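Local atomic coordinates of deoxyhypusine hydroxylase (Homo sapiens, PDB entry 4D50), a protein that hydroxylates the deoxyhypusine side chain of translation factor eIF5A at a diiron centre using dioxygen, the second step in making hypusine. Residues R29-F34 against L58-L63; R167-L171 against A198-G202. All coordinates share one frame; numbering follows the deposited sequence.

Both contacts join helices of an all-helical, HEAT-like repeat chain, each between helices that are not consecutive in sequence, and they share no element. They lie on opposite sides of the chain's centre, with centres about 30 Å apart and nearest atoms about 17 Å apart. Contact 1 is buried and reaches the metal site, because helix 57-70 carries the iron ligand His61; no hydrogen bond crosses it, and leucines, phenylalanines and the carbon chain of a glutamate do the packing. Contact 2, between helices 163-171 and 193-201, lies farther out and is only partly buried. There two buried leucines, Leu170 and Leu199, face inward while an arginine-glutamate salt bridge, with Leu171 against it, closes the more exposed side.

Contact 1 (R29-F34 against L58-L63); sequences RFRALF and LLKHEL. With FE (Fe (III) ion), chain D; PER (peroxide ion), chain E.
Glu62 packs among Leu33, Phe30 and Phe34, where helices 26-39 and 57-70 run nearly parallel, their segment axes 8° apart. Its CB meets the CD2 methyl of Leu33 at 3.7 Å. The next carbon, CG, touches both rings, lying 3.6 Å from Phe34 CZ and close to Phe30 CE2. A turn about the CB-CG bond (chi2 74°) then swings the carboxylate so that each oxygen faces a different ring: OE1 comes to the edge of Phe30, 3.5 Å from CE2, and OE2 lies in the plane of Phe34 at its edge, 3.8 Å from CZ. The carboxylate plane is turned about 50° from both rings. Glu249 brings a second carboxylate close to OE1.

Apolar side chains continue the contact beyond this glutamate. Leu58 CG borders the edge of the Phe30 ring, Leu59 CD1 packs obliquely against Phe30 CE1, and Leu33 CD1 meets Leu63 CD2 at 3.8 Å. Leu59 CD2 sits over the centre of one face of the Arg29 guanidinium, whose NH1 is engaged by Asp54 in a salt bridge.

On another side of helix 57-70, His61 ND1 donates to a lone pair of Leu58 O at 2.7 Å, which fixes the ring's rotation while NE2 binds iron at 2.3 Å. His245, Glu246 and the peroxide also bind this iron, so the HEAT-like repeat helix joins the packing with helix 26-39 to the peroxo-diiron site.

Contact 2 (R167-L171 against A198-G202); sequences REALL and ALAEG
Arg167 and Ala198 bring their CA atoms to 5.7 Å, and one helical turn later those of Leu171 and Gly202 come to 6.4 Å, so the two segments advance in the same sense. The small residues Ala198 and Gly202 stand at these two close points. Arg167 CG lies against the Ala198 methyl at 3.8 Å. With CG anti to the backbone N (chi1 172°) and the chain extended as far as NE, the guanidinium reaches Glu201 and grips it side-on. NE donates almost straight to OE2 at 2.9 Å (165°), and NH2 meets the syn lone pair of OE1 at 2.8 Å, less linearly. Leu171 CD1 covers the centre of one guanidinium face, 3.6 Å above its plane, while its CD2 approaches Gly202 N. A leucine in place of Arg167 would probably leave the Glu201 carboxylate without its charged mate and Leu171 CD1 without the flat group beneath it.

Deeper in, Leu170 CD2 abuts Ala198 O at 3.5 Å and nears Leu199. Both leucines touch Met184 of helix 177-190; on helix 208-221 Leu170 meets Phe210 and Leu199 meets Val217 and Leu218, so they belong to an apolar layer shared by four helices.

Contact 1 (R29-F34 against L58-L63)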
loop_
_atom_site.group_PDB
_atom_site.type_symbol
_atom_site.label_atom_id
_atom_site.label_comp_id
_atom_site.label_asym_id
_atom_site.label_seq_id
_atom_site.Cartn_x
_atom_site.Cartn_y
_atom_site.Cartn_z
ATOM N N ARG A 29 16.478 1.793 -6.022
ATOM C CA ARG A 29 16.030 0.553 -5.462
ATOM C C ARG A 29 14.515 0.452 -5.573
ATOM O O ARG A 29 14.006 -0.641 -5.788
ATOM C CB ARG A 29 16.494 0.458 -4.036
ATOM C CG ARG A 29 18.041 0.616 -3.835
ATOM C CD ARG A 29 18.393 0.650 -2.367
ATOM N NE ARG A 29 18.292 -0.654 -1.762
ATOM C CZ ARG A 29 18.382 -0.943 -0.486
ATOM N NH1 ARG A 29 18.625 0.006 0.415
ATOM N NH2 ARG A 29 18.287 -2.186 -0.062
ATOM N N PHE A 30 13.762 1.569 -5.530
ATOM C CA PHE A 30 12.295 1.474 -5.785
ATOM C C PHE A 30 11.980 1.088 -7.176
ATOM O O PHE A 30 11.108 0.262 -7.451
ATOM C CB PHE A 30 11.567 2.796 -5.444
ATOM C CG PHE A 30 11.107 2.850 -4.034
ATOM C CD1 PHE A 30 12.028 2.902 -3.013
ATOM C CD2 PHE A 30 9.756 2.810 -3.729
ATOM C CE1 PHE A 30 11.624 2.942 -1.696
ATOM C CE2 PHE A 30 9.354 2.806 -2.415
ATOM C CZ PHE A 30 10.290 2.883 -1.397
ATOM N N ARG A 31 12.735 1.655 -8.096
ATOM C CA ARG A 31 12.586 1.351 -9.500
ATOM C C ARG A 31 12.862 -0.092 -9.730
ATOM O O ARG A 31 12.102 -0.732 -10.455
ATOM C CB ARG A 31 13.575 2.154 -10.362
ATOM C CG ARG A 31 13.082 3.520 -10.654
ATOM C CD ARG A 31 14.163 4.349 -11.357
ATOM N NE ARG A 31 13.849 5.752 -11.142
ATOM C CZ ARG A 31 12.818 6.375 -11.718
ATOM N NH1 ARG A 31 12.037 5.748 -12.605
ATOM N NH2 ARG A 31 12.574 7.642 -11.422
ATOM N N ALA A 32 13.907 -0.616 -9.122
ATOM C CA ALA A 32 14.221 -2.085 -9.251
ATOM C C ALA A 32 13.081 -2.938 -8.723
ATOM O O ALA A 32 12.657 -3.943 -9.304
ATOM C CB ALA A 32 15.502 -2.397 -8.530
ATOM N N LEU A 33 12.624 -2.581 -7.528
ATOM C CA LEU A 33 11.545 -3.302 -6.901
ATOM C C LEU A 33 10.289 -3.376 -7.758
ATOM O O LEU A 33 9.735 -4.425 -7.924
ATOM C CB LEU A 33 11.173 -2.666 -5.540
ATOM C CG LEU A 33 9.903 -3.211 -4.861
ATOM C CD1 LEU A 33 10.020 -4.717 -4.535
ATOM C CD2 LEU A 33 9.589 -2.399 -3.607
ATOM N N PHE A 34 9.775 -2.238 -8.276
ATOM C CA PHE A 34 8.606 -2.269 -9.081
ATOM C C PHE A 34 8.814 -2.940 -10.428
ATOM O O PHE A 34 7.905 -3.570 -10.951
ATOM C CB PHE A 34 7.969 -0.879 -9.162
ATOM C CG PHE A 34 7.269 -0.534 -7.884
ATOM C CD1 PHE A 34 6.053 -1.185 -7.523
ATOM C CD2 PHE A 34 7.813 0.369 -7.020
ATOM C CE1 PHE A 34 5.427 -0.942 -6.314
ATOM C CE2 PHE A 34 7.181 0.609 -5.795
ATOM C CZ PHE A 34 6.009 -0.047 -5.465
ATOM N N LEU A 58 10.221 2.033 5.163
ATOM C CA LEU A 58 9.571 2.412 3.882
ATOM C C LEU A 58 9.866 1.364 2.797
ATOM O O LEU A 58 8.939 0.771 2.206
ATOM C CB LEU A 58 9.998 3.781 3.373
ATOM C CG LEU A 58 9.295 4.156 2.078
ATOM C CD1 LEU A 58 7.801 4.376 2.291
ATOM C CD2 LEU A 58 9.849 5.441 1.466
ATOM N N LEU A 59 11.141 1.066 2.601
ATOM C CA LEU A 59 11.455 0.086 1.561
ATOM C C LEU A 59 10.864 -1.275 1.925
ATOM O O LEU A 59 10.213 -1.901 1.122
ATOM C CB LEU A 59 12.968 0.008 1.323
ATOM C CG LEU A 59 13.348 -0.960 0.203
ATOM C CD1 LEU A 59 12.823 -0.622 -1.171
ATOM C CD2 LEU A 59 14.910 -1.025 0.185
ATOM N N LYS A 60 11.045 -1.724 3.172
ATOM C CA LYS A 60 10.608 -3.070 3.553
ATOM C C LYS A 60 9.098 -3.305 3.409
ATOM O O LYS A 60 8.656 -4.360 2.970
ATOM C CB LYS A 60 11.015 -3.390 4.970
ATOM C CG LYS A 60 12.496 -3.685 5.163
ATOM C CD LYS A 60 12.784 -4.195 6.579
ATOM C CE LYS A 60 12.661 -3.102 7.601
ATOM N NZ LYS A 60 13.150 -3.472 8.946
ATOM N N HIS A 61 8.329 -2.308 3.735
ATOM C CA HIS A 61 6.881 -2.409 3.601
ATOM C C HIS A 61 6.453 -2.391 2.136
ATOM O O HIS A 61 5.489 -3.094 1.770
ATOM C CB HIS A 61 6.196 -1.394 4.506
ATOM C CG HIS A 61 5.590 -0.235 3.778
ATOM N ND1 HIS A 61 6.334 0.659 3.046
ATOM C CD2 HIS A 61 4.289 0.120 3.635
ATOM C CE1 HIS A 61 5.508 1.584 2.547
ATOM N NE2 HIS A 61 4.257 1.245 2.861
ATOM N N GLU A 62 7.214 -1.726 1.265
ATOM C CA GLU A 62 6.934 -1.770 -0.206
ATOM C C GLU A 62 7.233 -3.209 -0.770
ATOM O O GLU A 62 6.565 -3.727 -1.688
ATOM C CB GLU A 62 7.766 -0.740 -0.906
ATOM C CG GLU A 62 7.111 0.015 -2.046
ATOM C CD GLU A 62 6.104 1.032 -1.533
ATOM O OE1 GLU A 62 6.431 1.850 -0.651
ATOM O OE2 GLU A 62 4.940 0.897 -1.939
ATOM N N LEU A 63 8.259 -3.809 -0.214
ATOM C CA LEU A 63 8.573 -5.189 -0.589
ATOM C C LEU A 63 7.370 -6.012 -0.342
ATOM O O LEU A 63 6.999 -6.893 -1.146
ATOM C CB LEU A 63 9.732 -5.765 0.193
ATOM C CG LEU A 63 11.046 -4.977 0.232
ATOM C CD1 LEU A 63 11.981 -5.646 1.195
ATOM C CD2 LEU A 63 11.650 -4.936 -1.130
HETATM FE FE FE D . 2.451 2.718 2.966
HETATM O O1 PER E . 1.760 1.177 5.163
HETATM O O2 PER E . 2.173 2.663 5.129
HETATM O O HOH W 1 0.792 1.089 2.455
HETATM O O HOH W 2 2.580 2.897 0.818
#

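Contact 2 (R167-L171 against A198-G202)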
loop_
_atom_site.group_PDB
_atom_site.type_symbol
_atom_site.label_atom_id
_atom_site.label_comp_id
_atom_site.label_asym_id
_atom_site.label_seq_id
_atom_site.Cartn_x
_atom_site.Cartn_y
_atom_site.Cartn_z
ATOM N N ARG A 167 -20.497 7.913 1.574
ATOM C CA ARG A 167 -19.810 8.799 2.522
ATOM C C ARG A 167 -20.307 8.487 3.914
ATOM O O ARG A 167 -19.571 8.384 4.853
ATOM C CB ARG A 167 -20.055 10.251 2.161
ATOM C CG ARG A 167 -19.549 11.241 3.191
ATOM C CD ARG A 167 -20.088 12.630 2.842
ATOM N NE ARG A 167 -19.800 13.504 3.969
ATOM C CZ ARG A 167 -20.469 13.495 5.137
ATOM N NH1 ARG A 167 -21.495 12.657 5.385
ATOM N NH2 ARG A 167 -20.073 14.319 6.097
ATOM N N GLU A 168 -21.609 8.287 4.040
ATOM C CA GLU A 168 -22.099 7.968 5.376
ATOM C C GLU A 168 -21.517 6.716 5.943
ATOM O O GLU A 168 -21.148 6.658 7.134
ATOM C CB GLU A 168 -23.636 7.880 5.378
ATOM C CG GLU A 168 -24.315 9.213 5.197
ATOM C CD GLU A 168 -25.833 9.098 5.376
ATOM O OE1 GLU A 168 -26.325 7.956 5.625
ATOM O OE2 GLU A 168 -26.544 10.134 5.201
ATOM N N ALA A 169 -21.425 5.703 5.094
ATOM C CA ALA A 169 -20.889 4.408 5.488
ATOM C C ALA A 169 -19.426 4.521 5.879
ATOM O O ALA A 169 -19.009 4.046 6.917
ATOM C CB ALA A 169 -21.050 3.411 4.368
ATOM N N LEU A 170 -18.673 5.222 5.051
ATOM C CA LEU A 170 -17.216 5.449 5.302
ATOM C C LEU A 170 -16.881 6.055 6.672
ATOM O O LEU A 170 -15.920 5.623 7.327
ATOM C CB LEU A 170 -16.649 6.374 4.168
ATOM C CG LEU A 170 -15.192 6.794 4.269
ATOM C CD1 LEU A 170 -14.336 5.629 3.833
ATOM C CD2 LEU A 170 -14.824 8.092 3.540
ATOM N N LEU A 171 -17.657 7.093 7.046
ATOM C CA LEU A 171 -17.483 7.901 8.257
ATOM C C LEU A 171 -18.216 7.376 9.496
ATOM O O LEU A 171 -18.074 7.985 10.558
ATOM C CB LEU A 171 -17.896 9.323 8.004
ATOM C CG LEU A 171 -17.298 9.993 6.762
ATOM C CD1 LEU A 171 -17.884 11.390 6.635
ATOM C CD2 LEU A 171 -15.774 10.085 6.846
ATOM N N ALA A 198 -15.359 13.520 0.071
ATOM C CA ALA A 198 -15.911 12.605 1.007
ATOM C C ALA A 198 -14.783 11.664 1.595
ATOM O O ALA A 198 -14.653 11.508 2.776
ATOM C CB ALA A 198 -17.003 11.807 0.378
ATOM N N LEU A 199 -13.939 11.176 0.703
ATOM C CA LEU A 199 -12.778 10.369 1.088
ATOM C C LEU A 199 -11.926 11.175 2.091
ATOM O O LEU A 199 -11.543 10.673 3.164
ATOM C CB LEU A 199 -12.005 9.935 -0.148
ATOM C CG LEU A 199 -12.603 8.694 -0.809
ATOM C CD1 LEU A 199 -12.004 8.525 -2.182
ATOM C CD2 LEU A 199 -12.371 7.372 -0.053
ATOM N N ALA A 200 -11.700 12.451 1.760
ATOM C CA ALA A 200 -10.715 13.262 2.497
ATOM C C ALA A 200 -11.200 13.488 3.923
ATOM O O ALA A 200 -10.364 13.648 4.792
ATOM C CB ALA A 200 -10.393 14.558 1.816
ATOM N N GLU A 201 -12.511 13.495 4.134
ATOM C CA GLU A 201 -13.087 13.537 5.507
ATOM C C GLU A 201 -12.616 12.368 6.303
ATOM O O GLU A 201 -12.502 12.459 7.515
ATOM C CB GLU A 201 -14.604 13.617 5.503
ATOM C CG GLU A 201 -15.154 14.872 4.842
ATOM C CD GLU A 201 -16.700 14.921 4.846
ATOM O OE1 GLU A 201 -17.296 14.878 5.915
ATOM O OE2 GLU A 201 -17.293 15.042 3.782
ATOM N N GLY A 202 -12.319 11.214 5.660
ATOM C CA GLY A 202 -11.797 10.120 6.444
ATOM C C GLY A 202 -10.415 10.323 7.039
ATOM O O GLY A 202 -9.980 9.552 7.899
#